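Local coordinates for protein succinyl-CoA ligase (ADP-forming) subunit alpha (Methanosaeta concilii, PDB 6HXI) that binds coenzyme A and, as a CoA-ligase-family protein, joins this binding part to a citrate-synthase-like C-terminal part in a multi-chain assembly, at residues 21-24 / 25-29; 55-59 / 60-64; 148-152 / 153-157; 336-339 / 340-344; 87-90 / 91-94. All coordinates share one frame; numbering follows the deposited sequence.

Contact 1 (21-24 / 25-29); sequences QTNA and IQRML
Gln21 O receives the N-H of Ile25 at 2.9 Å and so starts the i to i+4 bonding of helix 22-34. This is the helix of a Rossmann-like beta-alpha-beta unit between strands 15-18 and 42-46, with Gln21 as N-cap. Thr22 O, Asn23 O and Ala24 O then take Gln26 N, Arg27 N and Met28 N, which closes the first turns. The side chain of Gln21 leads back from the helix toward the bound coenzyme A and touches Phe87.

One turn apart on the outer side, Asn23 and Arg27 lie against each other. Asn23 CG stands anti to its backbone nitrogen (chi1 -151°), which brings the amide over one face of the guanidinium, OD1 4.0 Å above the plane; the two flat groups are 38° apart. Asn23 ND2 and Arg27 NH2, 3.4 Å apart, are both donors, so this is contact without a bond. The polar work of Arg27 NH2 is done with Asn153 OD1, and Gln26 OE1 likewise leaves the helix to accept from Phe57 N. Ala24 and Met28 face the interior; the methyl of Ala24 rests on Phe87. Ile25 folds its longer branch back over the first carbonyl, with CG1 3.3 Å and CD1 3.4 Å from Gln21 O.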
# COMPACT_ATOMS: atom_id res chain seq x y z
N GLN B 21 27.58 22.54 11.83
CA GLN B 21 28.39 23.12 10.75
C GLN B 21 29.20 22.03 10.11
O GLN B 21 30.37 21.84 10.45
CB GLN B 21 29.27 24.27 11.31
CG GLN B 21 28.47 25.48 11.80
CD GLN B 21 27.85 26.31 10.70
OE1 GLN B 21 28.46 26.55 9.66
NE2 GLN B 21 26.62 26.77 10.90
N THR B 22 28.58 21.29 9.22
CA THR B 22 29.15 20.10 8.57
C THR B 22 30.46 20.39 7.82
O THR B 22 31.39 19.57 7.90
CB THR B 22 28.11 19.41 7.67
OG1 THR B 22 27.85 20.26 6.55
CG2 THR B 22 26.80 19.10 8.39
N ASN B 23 30.56 21.51 7.12
CA ASN B 23 31.81 21.86 6.41
C ASN B 23 32.97 22.16 7.37
O ASN B 23 34.08 21.69 7.15
CB ASN B 23 31.58 23.04 5.44
CG ASN B 23 32.50 23.03 4.24
OD1 ASN B 23 33.28 22.10 4.01
ND2 ASN B 23 32.41 24.08 3.44
N ALA B 24 32.68 22.91 8.45
CA ALA B 24 33.65 23.25 9.50
C ALA B 24 34.10 21.96 10.20
O ALA B 24 35.29 21.77 10.42
CB ALA B 24 32.99 24.20 10.50
N ILE B 25 33.14 21.05 10.51
CA ILE B 25 33.43 19.75 11.11
C ILE B 25 34.41 19.00 10.19
O ILE B 25 35.46 18.56 10.67
CB ILE B 25 32.15 18.93 11.40
CG1 ILE B 25 31.36 19.54 12.57
CG2 ILE B 25 32.49 17.47 11.69
CD1 ILE B 25 29.80 19.26 12.52
N GLN B 26 34.07 18.90 8.88
CA GLN B 26 34.92 18.23 7.90
C GLN B 26 36.33 18.86 7.80
O GLN B 26 37.31 18.12 7.69
CB GLN B 26 34.26 18.13 6.51
CG GLN B 26 35.02 17.19 5.55
CD GLN B 26 35.14 15.78 6.11
OE1 GLN B 26 34.18 15.01 6.11
NE2 GLN B 26 36.30 15.43 6.65
N ARG B 27 36.43 20.20 7.87
CA ARG B 27 37.71 20.93 7.80
C ARG B 27 38.60 20.54 8.97
O ARG B 27 39.79 20.27 8.76
CB ARG B 27 37.48 22.45 7.77
CG ARG B 27 36.91 22.92 6.45
CD ARG B 27 37.16 24.37 6.20
NE ARG B 27 36.90 24.69 4.80
CZ ARG B 27 35.81 25.30 4.37
NH1 ARG B 27 35.65 25.56 3.08
NH2 ARG B 27 34.86 25.65 5.22
N MET B 28 38.02 20.48 10.19
CA MET B 28 38.78 20.09 11.38
C MET B 28 39.34 18.67 11.24
O MET B 28 40.54 18.45 11.41
CB MET B 28 37.93 20.24 12.66
CG MET B 28 37.74 21.68 13.05
SD MET B 28 36.67 21.92 14.49
CE MET B 28 37.74 21.34 15.79
N LEU B 29 38.48 17.71 10.83
CA LEU B 29 38.87 16.32 10.64
C LEU B 29 39.94 16.16 9.56
O LEU B 29 40.87 15.37 9.73
CB LEU B 29 37.65 15.45 10.31
CG LEU B 29 36.63 15.32 11.42
CD1 LEU B 29 35.34 14.69 10.91
CD2 LEU B 29 37.20 14.51 12.58

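Contact 2 (55-59 / 60-64); sequences KAFWG and TKEII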
# COMPACT_ATOMS: atom_id res chain seq x y z
N LYS B 55 28.00 11.61 10.26
CA LYS B 55 29.02 10.90 9.50
C LYS B 55 29.90 11.89 8.73
O LYS B 55 29.40 12.79 8.07
CB LYS B 55 28.35 9.88 8.57
CG LYS B 55 29.33 9.04 7.73
CD LYS B 55 28.65 7.81 7.09
CE LYS B 55 27.49 8.14 6.19
NZ LYS B 55 27.84 9.16 5.18
N ALA B 56 31.21 11.72 8.82
CA ALA B 56 32.20 12.55 8.14
C ALA B 56 33.35 11.66 7.68
O ALA B 56 33.39 10.47 8.01
CB ALA B 56 32.71 13.62 9.09
N PHE B 57 34.30 12.23 6.95
CA PHE B 57 35.49 11.53 6.48
C PHE B 57 36.67 11.69 7.42
O PHE B 57 36.89 12.76 7.99
CB PHE B 57 35.94 12.09 5.12
CG PHE B 57 35.21 11.59 3.91
CD1 PHE B 57 35.32 10.27 3.51
CD2 PHE B 57 34.40 12.45 3.17
CE1 PHE B 57 34.68 9.81 2.36
CE2 PHE B 57 33.76 11.99 2.02
CZ PHE B 57 33.89 10.67 1.63
N TRP B 58 37.51 10.64 7.45
CA TRP B 58 38.83 10.56 8.07
C TRP B 58 39.69 10.10 6.88
O TRP B 58 39.81 8.92 6.62
CB TRP B 58 38.86 9.52 9.20
CG TRP B 58 40.19 9.45 9.88
CD1 TRP B 58 41.13 8.47 9.74
CD2 TRP B 58 40.76 10.44 10.75
NE1 TRP B 58 42.24 8.77 10.51
CE2 TRP B 58 42.03 9.97 11.15
CE3 TRP B 58 40.30 11.65 11.27
CZ2 TRP B 58 42.85 10.68 12.03
CZ3 TRP B 58 41.10 12.36 12.15
CH2 TRP B 58 42.36 11.88 12.51
N GLY B 59 40.12 11.06 6.08
CA GLY B 59 40.85 10.79 4.84
C GLY B 59 39.84 10.38 3.78
O GLY B 59 39.07 11.22 3.30
N THR B 60 39.80 9.08 3.48
CA THR B 60 38.87 8.45 2.54
C THR B 60 37.96 7.49 3.30
O THR B 60 37.09 6.88 2.69
CB THR B 60 39.64 7.65 1.46
OG1 THR B 60 40.42 6.62 2.06
CG2 THR B 60 40.51 8.51 0.60
N LYS B 61 38.19 7.33 4.61
CA LYS B 61 37.44 6.42 5.47
C LYS B 61 36.36 7.22 6.21
O LYS B 61 36.66 8.26 6.78
CB LYS B 61 38.42 5.75 6.48
CG LYS B 61 37.78 4.72 7.42
CD LYS B 61 38.73 4.28 8.54
CE LYS B 61 38.53 5.05 9.82
NZ LYS B 61 39.67 4.89 10.77
N GLU B 62 35.13 6.73 6.21
CA GLU B 62 34.03 7.38 6.88
C GLU B 62 33.94 7.00 8.35
O GLU B 62 34.10 5.84 8.69
CB GLU B 62 32.73 7.13 6.15
CG GLU B 62 32.67 7.91 4.85
CD GLU B 62 31.32 7.85 4.18
OE1 GLU B 62 30.79 6.72 4.01
OE2 GLU B 62 30.77 8.93 3.87
N ILE B 63 33.73 8.00 9.21
CA ILE B 63 33.65 7.80 10.66
C ILE B 63 32.35 8.36 11.23
O ILE B 63 31.71 9.17 10.58
CB ILE B 63 34.92 8.32 11.43
CG1 ILE B 63 35.09 9.85 11.30
CG2 ILE B 63 36.19 7.56 11.02
CD1 ILE B 63 35.79 10.50 12.49
N ILE B 64 31.98 7.95 12.45
CA ILE B 64 30.76 8.42 13.10
C ILE B 64 31.11 9.31 14.28
O ILE B 64 31.87 8.92 15.15
CB ILE B 64 29.81 7.23 13.48
CG1 ILE B 64 29.35 6.38 12.26
CG2 ILE B 64 28.60 7.66 14.32
CD1 ILE B 64 28.89 7.10 11.01
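Lys55 and Glu62 face each other diagonally on one side of a beta hairpin, strands 52-58 and 61-68, at the edge of the Rossmann-like sheet. From its base, Lys55 CB lies 3.7 Å from Ile64 CD1, and CG runs on beside that methyl and Ile63 O. CD comes 3.9 Å from Glu62 CD. Two successive bends, chi3 58° and chi4 52°, then curl the amino end back, and NZ reaches Glu62 OE2 at 3.2 Å in a salt bridge, meeting it from 48° above the carboxylate plane. Both ends have a further partner: Thr353 of the second subunit accepts from NZ through its O and bonds Glu62 OE1 through its OG1.

The stem of Glu62 leans on Phe57, with Glu62 CG 3.7 Å from Phe57 CE1. The carboxylate oxygen OE2 hangs over one face of that ring near its rim. On the opposite face of the hairpin Trp58 CB meets Ile63 CG2 at 3.8 Å, while the indole packs edge-to-face with Tyr33. The strands turn through a type II' turn, Trp58 to Lys61, where Gly59 takes the positive phi. Trp58 N to Lys61 O, 2.6 Å, and Lys61 N to Trp58 O, 3.0 Å, close it as a two-residue hairpin loop. The ion pair lies within one chain but is bonded at both ends by Thr353 of the second subunit, which probably helps to hold the two charged groups in place.

Contact 3 (148-152 / 153-157); sequences AFRIG and NTAGT
Two overlapping beta turns, type II' from Ile151 to Thr154 and type II from Asn153 to Gly156, carry the chain from the short edge strand 149-150 toward helix 158-163, and Arg150 ties them together. Its guanidinium grips Thr154 O side-on, NE and NH1 each at 2.8 Å; relative to the Thr154 carbonyl plane, NE is moderately tilted and NH1 stands well above it. NH1 spends another hydrogen on Gly156 O at 2.6 Å, close to the guanidinium plane. The aliphatic stem rises from a chi1 of 103°, away from a staggered position, and bends at chi3 (-90°), which turns the flat group along the loop. NH2 hydrogen-bonds Arg27 O of helix 22-34, so the buried group bonds three backbone carbonyls in all, and their dipoles probably spread its charge.

Ile151 O is doubly held too: Thr154 N donates at 2.9 Å and Thr154 OG1 at 2.7 Å, the hydroxyl lying in the carbonyl plane. Gly152 supplies the positive phi needed at the second position of the type II' turn. Gly156 N bonds Asn153 O at 3.0 Å and closes the second turn. At the tip, Ala155 N donates to Asn344 of the citrate lyase chain. Beyond it, Thr157 OG1 takes Asn160 N, the side-chain capping bond typical of a threonine N-cap as a turn passes into a helix.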
# COMPACT_ATOMS: atom_id res chain seq x y z
N ALA B 148 48.79 20.33 14.93
CA ALA B 148 48.12 19.81 16.12
C ALA B 148 46.58 19.98 16.17
O ALA B 148 45.89 18.99 16.38
CB ALA B 148 48.74 20.41 17.37
N PHE B 149 46.06 21.21 16.02
CA PHE B 149 44.62 21.47 16.13
C PHE B 149 44.24 22.73 15.37
O PHE B 149 45.00 23.70 15.37
CB PHE B 149 44.22 21.63 17.62
CG PHE B 149 42.76 21.86 17.92
CD1 PHE B 149 41.88 20.79 18.09
CD2 PHE B 149 42.25 23.15 18.06
CE1 PHE B 149 40.52 21.01 18.37
CE2 PHE B 149 40.89 23.37 18.33
CZ PHE B 149 40.03 22.30 18.48
N ARG B 150 43.02 22.73 14.81
CA ARG B 150 42.47 23.91 14.15
C ARG B 150 41.08 24.22 14.72
O ARG B 150 40.30 23.30 14.99
CB ARG B 150 42.45 23.74 12.61
CG ARG B 150 41.08 23.42 12.04
CD ARG B 150 41.14 22.87 10.63
NE ARG B 150 41.07 23.93 9.66
CZ ARG B 150 41.05 23.76 8.35
NH1 ARG B 150 41.04 24.81 7.55
NH2 ARG B 150 41.06 22.54 7.83
N ILE B 151 40.77 25.51 14.87
CA ILE B 151 39.44 25.93 15.31
C ILE B 151 38.57 26.10 14.07
O ILE B 151 38.84 27.00 13.26
CB ILE B 151 39.44 27.22 16.16
CG1 ILE B 151 40.21 27.03 17.46
CG2 ILE B 151 38.00 27.65 16.44
CD1 ILE B 151 40.70 28.37 18.08
N GLY B 152 37.55 25.24 13.92
CA GLY B 152 36.58 25.29 12.83
C GLY B 152 37.17 25.48 11.45
O GLY B 152 37.95 24.66 10.96
N ASN B 153 36.85 26.62 10.83
CA ASN B 153 37.29 26.96 9.48
C ASN B 153 38.66 27.63 9.39
O ASN B 153 39.08 27.98 8.28
CB ASN B 153 36.26 27.85 8.81
CG ASN B 153 34.92 27.17 8.61
OD1 ASN B 153 34.83 26.15 7.94
ND2 ASN B 153 33.85 27.77 9.10
N THR B 154 39.36 27.81 10.52
CA THR B 154 40.67 28.48 10.49
C THR B 154 41.61 27.85 9.48
O THR B 154 41.85 26.64 9.52
CB THR B 154 41.29 28.54 11.87
OG1 THR B 154 40.36 29.15 12.75
CG2 THR B 154 42.61 29.30 11.88
N ALA B 155 42.14 28.70 8.56
CA ALA B 155 43.11 28.40 7.50
C ALA B 155 42.52 27.71 6.26
O ALA B 155 43.27 27.20 5.43
CB ALA B 155 44.31 27.63 8.04
N GLY B 156 41.20 27.76 6.12
CA GLY B 156 40.48 27.35 4.92
C GLY B 156 40.64 25.96 4.37
O GLY B 156 40.41 24.97 5.08
N THR B 157 40.92 25.87 3.08
CA THR B 157 41.01 24.58 2.36
C THR B 157 42.25 23.78 2.70
O THR B 157 43.26 24.36 3.09
CB THR B 157 40.88 24.81 0.83
OG1 THR B 157 42.03 25.50 0.34
CG2 THR B 157 39.61 25.58 0.45

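Contact 4 (336-339 / 340-344); sequences IPTD and YSKAL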
# COMPACT_ATOMS: atom_id res chain seq x y z
N ILE B 336 44.96 14.36 0.41
CA ILE B 336 43.54 14.01 0.58
C ILE B 336 42.88 14.11 -0.82
O ILE B 336 43.11 15.10 -1.53
CB ILE B 336 42.80 14.89 1.65
CG1 ILE B 336 43.21 14.50 3.09
CG2 ILE B 336 41.25 14.83 1.51
CD1 ILE B 336 42.38 15.18 4.26
N PRO B 337 42.06 13.12 -1.23
CA PRO B 337 41.40 13.23 -2.54
C PRO B 337 40.42 14.39 -2.59
O PRO B 337 39.92 14.84 -1.55
CB PRO B 337 40.65 11.90 -2.68
CG PRO B 337 41.17 11.01 -1.64
CD PRO B 337 41.67 11.88 -0.53
N THR B 338 40.16 14.89 -3.79
CA THR B 338 39.23 16.00 -4.03
C THR B 338 37.84 15.50 -3.67
O THR B 338 37.53 14.34 -3.90
CB THR B 338 39.29 16.41 -5.51
OG1 THR B 338 40.61 16.83 -5.79
CG2 THR B 338 38.30 17.52 -5.87
N ASP B 339 37.01 16.38 -3.09
CA ASP B 339 35.63 16.06 -2.78
C ASP B 339 34.91 15.92 -4.12
O ASP B 339 35.20 16.67 -5.06
CB ASP B 339 35.00 17.15 -1.91
CG ASP B 339 35.48 17.12 -0.47
OD1 ASP B 339 35.57 16.02 0.09
OD2 ASP B 339 35.75 18.21 0.10
N TYR B 340 34.04 14.92 -4.22
CA TYR B 340 33.22 14.65 -5.40
C TYR B 340 32.50 15.89 -5.89
O TYR B 340 32.58 16.21 -7.08
CB TYR B 340 32.20 13.53 -5.05
CG TYR B 340 30.94 13.54 -5.87
CD1 TYR B 340 30.94 13.11 -7.20
CD2 TYR B 340 29.72 13.92 -5.31
CE1 TYR B 340 29.78 13.12 -7.96
CE2 TYR B 340 28.54 13.91 -6.06
CZ TYR B 340 28.57 13.47 -7.37
OH TYR B 340 27.41 13.43 -8.11
N SER B 341 31.79 16.59 -4.99
CA SER B 341 31.00 17.79 -5.34
C SER B 341 31.86 18.90 -5.95
O SER B 341 31.38 19.59 -6.85
CB SER B 341 30.22 18.31 -4.13
OG SER B 341 31.09 18.69 -3.08
N LYS B 342 33.13 19.03 -5.54
CA LYS B 342 34.04 20.03 -6.10
C LYS B 342 34.42 19.63 -7.54
O LYS B 342 34.30 20.44 -8.47
CB LYS B 342 35.29 20.19 -5.23
CG LYS B 342 36.27 21.24 -5.72
CD LYS B 342 37.56 21.19 -4.92
CE LYS B 342 38.68 21.98 -5.58
NZ LYS B 342 40.00 21.49 -5.11
N ALA B 343 34.82 18.35 -7.73
CA ALA B 343 35.17 17.76 -9.02
C ALA B 343 34.01 17.89 -10.02
O ALA B 343 34.23 18.25 -11.17
CB ALA B 343 35.52 16.28 -8.82
N LEU B 344 32.77 17.65 -9.55
CA LEU B 344 31.61 17.78 -10.42
C LEU B 344 31.30 19.26 -10.75
O LEU B 344 31.07 19.56 -11.92
CB LEU B 344 30.40 17.06 -9.83
CG LEU B 344 29.22 16.78 -10.81
CD1 LEU B 344 29.64 15.89 -11.99
CD2 LEU B 344 28.06 16.13 -10.09
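Thr338 holds CG2 anti to its backbone nitrogen (OG1 at chi1 -61°), and Lys342 extends from a chi1 of -178°; these settings bring the threonine methyl onto the lysine stem. CG2 touches Lys342 CD at 3.9 Å, the two side chains meeting at about a right angle, and the same methyl comes 4.0 Å from Ala343 N. Lys342 runs on fully extended, and its NZ forms a salt bridge with Glu159.

Between these residues the chain passes from strand 338-339 into helix 340-345. Asp339 O takes the N-H of Ala343 at 3.2 Å, almost straight at 173°; a weak bond from Lys342 N reaches the same oxygen. Lys342 CB also lies 3.5 Å from Asp339 O.

Asp339 holds the N-cap position, yet its carboxylate makes no capping bond and instead forms a salt bridge with Arg350 of the second subunit. Tyr340 also reaches into neighbouring subunits: its ring meets Lys351 of the second subunit in a cation-pi contact, and its OH bonds Glu604 of the fourth subunit. Thr338 and Asp339 pair in parallel with a strand of the second subunit, so the sheet continues across the interface, while strand 338-339 leads directly into helix 340-345, a strand-to-helix junction at a subunit boundary.

Contact 5 (87-90 / 91-94); sequences FASH and RSAF. With COA (coenzyme A), chain G.
Ser89 and Arg91 close on one oxygen of the 3'-phosphate of coenzyme A. Ser89 OG donates to O7A at 2.5 Å, and Arg91 meets that atom side-on, NE and NH1 each at 2.8 Å, with phosphorus P3B in the guanidinium plane. A second oxygen of the same phosphate, O9A, accepts from Ser92 OG at 2.7 Å. Lys479 and Lys532 of the third subunit also bond the coenzyme, and Lys479 NZ donates to Ser92 OG too, so a second copy of this protein helps to build the site.

Behind this shell, Ser89 OG sits between its backbone nitrogen and carbonyl carbon (chi1 88°). From there it can serve the phosphate and also accept from Arg91 N at 3.0 Å. Arg91 is bent at chi3, which swings the guanidinium back toward the serine. Its stem is covered by His90: Arg91 CG lies over a face of the imidazole, 4.2 Å from the ring centroid, a CH-pi contact.

These residues form the loop between strand 83-86 and helix 93-102 of the Rossmann-like domain, a loop at the carboxyl end of a parallel strand, where such folds often bind phosphates. Ser89 O fixes the first turn, receiving Ala93 N at 2.8 Å and, from above its carbonyl plane, Ser92 N at 3.0 Å. Ala88 CB packs on Ser92 CB. Farther out, a water donates to His90 O and accepts from Phe94 N, bridging the loop to the helix.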
# COMPACT_ATOMS: atom_id res chain seq x y z
N PHE B 87 29.56 27.87 17.10
CA PHE B 87 28.99 28.43 15.87
C PHE B 87 27.57 28.94 16.06
O PHE B 87 26.86 29.10 15.08
CB PHE B 87 29.00 27.41 14.73
CG PHE B 87 30.35 27.17 14.12
CD1 PHE B 87 30.87 28.05 13.18
CD2 PHE B 87 31.05 26.01 14.40
CE1 PHE B 87 32.12 27.82 12.60
CE2 PHE B 87 32.30 25.77 13.81
CZ PHE B 87 32.84 26.70 12.94
N ALA B 88 27.16 29.23 17.30
CA ALA B 88 25.83 29.80 17.56
C ALA B 88 25.76 31.20 16.94
O ALA B 88 26.79 31.85 16.81
CB ALA B 88 25.60 29.90 19.07
N SER B 89 24.58 31.66 16.54
CA SER B 89 24.41 33.01 15.98
C SER B 89 24.71 34.10 17.08
O SER B 89 24.85 33.77 18.27
CB SER B 89 22.99 33.20 15.46
OG SER B 89 22.13 33.66 16.49
N HIS B 90 24.73 35.39 16.69
CA HIS B 90 24.96 36.48 17.64
C HIS B 90 23.84 36.59 18.68
O HIS B 90 24.02 37.18 19.73
CB HIS B 90 25.21 37.81 16.91
CG HIS B 90 24.04 38.39 16.19
ND1 HIS B 90 23.75 38.04 14.87
CD2 HIS B 90 23.17 39.35 16.58
CE1 HIS B 90 22.70 38.77 14.52
NE2 HIS B 90 22.31 39.57 15.52
N ARG B 91 22.70 35.97 18.37
CA ARG B 91 21.52 35.96 19.23
C ARG B 91 21.64 34.90 20.31
O ARG B 91 21.00 35.03 21.35
CB ARG B 91 20.24 35.76 18.40
CG ARG B 91 19.95 36.94 17.46
CD ARG B 91 18.82 36.64 16.47
NE ARG B 91 19.23 35.56 15.58
CZ ARG B 91 19.88 35.73 14.44
NH1 ARG B 91 20.31 34.69 13.77
NH2 ARG B 91 20.08 36.94 13.95
N SER B 92 22.50 33.88 20.10
CA SER B 92 22.65 32.74 21.01
C SER B 92 24.06 32.54 21.57
O SER B 92 24.26 31.70 22.45
CB SER B 92 22.22 31.46 20.30
OG SER B 92 20.83 31.52 20.00
N ALA B 93 25.04 33.27 21.02
CA ALA B 93 26.45 33.18 21.38
C ALA B 93 26.70 33.36 22.87
O ALA B 93 27.44 32.56 23.45
CB ALA B 93 27.26 34.18 20.58
N PHE B 94 26.06 34.38 23.52
CA PHE B 94 26.25 34.61 24.95
C PHE B 94 25.79 33.45 25.83
O PHE B 94 26.59 32.93 26.60
CB PHE B 94 25.59 35.92 25.40
CG PHE B 94 25.78 36.29 26.85
CD1 PHE B 94 26.97 36.87 27.29
CD2 PHE B 94 24.75 36.12 27.77
CE1 PHE B 94 27.14 37.23 28.63
CE2 PHE B 94 24.92 36.48 29.11
CZ PHE B 94 26.11 37.04 29.53
N1A COA G . 11.94 28.02 12.28
C2A COA G . 12.34 28.93 13.17
N3A COA G . 13.58 29.41 13.39
C4A COA G . 14.47 28.80 12.59
C5A COA G . 14.21 27.85 11.63
C6A COA G . 12.87 27.47 11.45
N6A COA G . 12.45 26.63 10.50
N7A COA G . 15.39 27.37 11.07
C8A COA G . 16.32 28.05 11.69
N9A COA G . 15.84 28.94 12.63
C1B COA G . 16.62 29.81 13.51
C2B COA G . 17.65 29.11 14.39
O2B COA G . 17.04 28.55 15.56
C3B COA G . 18.57 30.29 14.72
O3B COA G . 18.03 31.12 15.77
P3B COA G . 18.92 32.02 16.74
O7A COA G . 19.79 32.86 15.87
O8A COA G . 17.96 32.79 17.57
O9A COA G . 19.69 31.03 17.64
C4B COA G . 18.50 31.18 13.47
O4B COA G . 17.34 30.73 12.73
C5B COA G . 19.72 31.16 12.59
O5B COA G . 20.13 29.78 12.44
P1A COA G . 21.71 29.35 12.51
O1A COA G . 21.98 27.99 11.97
O2A COA G . 22.31 29.58 13.88
O3A COA G . 22.21 30.48 11.50
P2A COA G . 23.50 30.90 10.66
O4A COA G . 23.44 30.28 9.33
O5A COA G . 23.42 32.41 10.55
O6A COA G . 24.80 30.42 11.49
CBP COA G . 26.90 31.51 12.10
CCP COA G . 25.43 31.25 12.48
CDP COA G . 27.53 32.38 13.20
CEP COA G . 27.68 30.20 11.97
CAP COA G . 26.93 32.27 10.74
OAP COA G . 26.00 33.33 10.73
C9P COA G . 28.28 32.77 10.27
O9P COA G . 29.07 32.00 9.72
N8P COA G . 28.55 34.08 10.48
C7P COA G . 29.84 34.68 10.17
C6P COA G . 30.54 35.16 11.41
C5P COA G . 31.83 35.88 11.10
O5P COA G . 31.97 36.49 10.05
N4P COA G . 32.79 35.79 12.02
C3P COA G . 34.12 36.34 11.83
C2P COA G . 35.02 35.43 11.00
S1P COA G . 36.66 36.18 11.06
O HOH W 1 24.31 36.41 22.27

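In the fold
Along the chain the order is contact 1, 2, 5, 3, 4. Helix 22-34 of contact 1 lies amid the others: the centre of contact 1 is about 9 Å from that of contact 3 and about 11 Å from that of contact 2, and it touches both, as well as Phe87 of contact 5. Contacts 1, 2 and 5 belong to the seven-strand mixed sheet and its helices, contact 3 to the edge of the neighbouring six-strand sheet. Contact 4, past both sheets, touches contact 2 through Thr60 and Pro337. Contacts 2 and 4 both meet the second subunit, contacts 2 and 5 the third, and contact 4 also the fourth. Contacts 4 and 5 are farthest apart, their centres about 31 Å from each other.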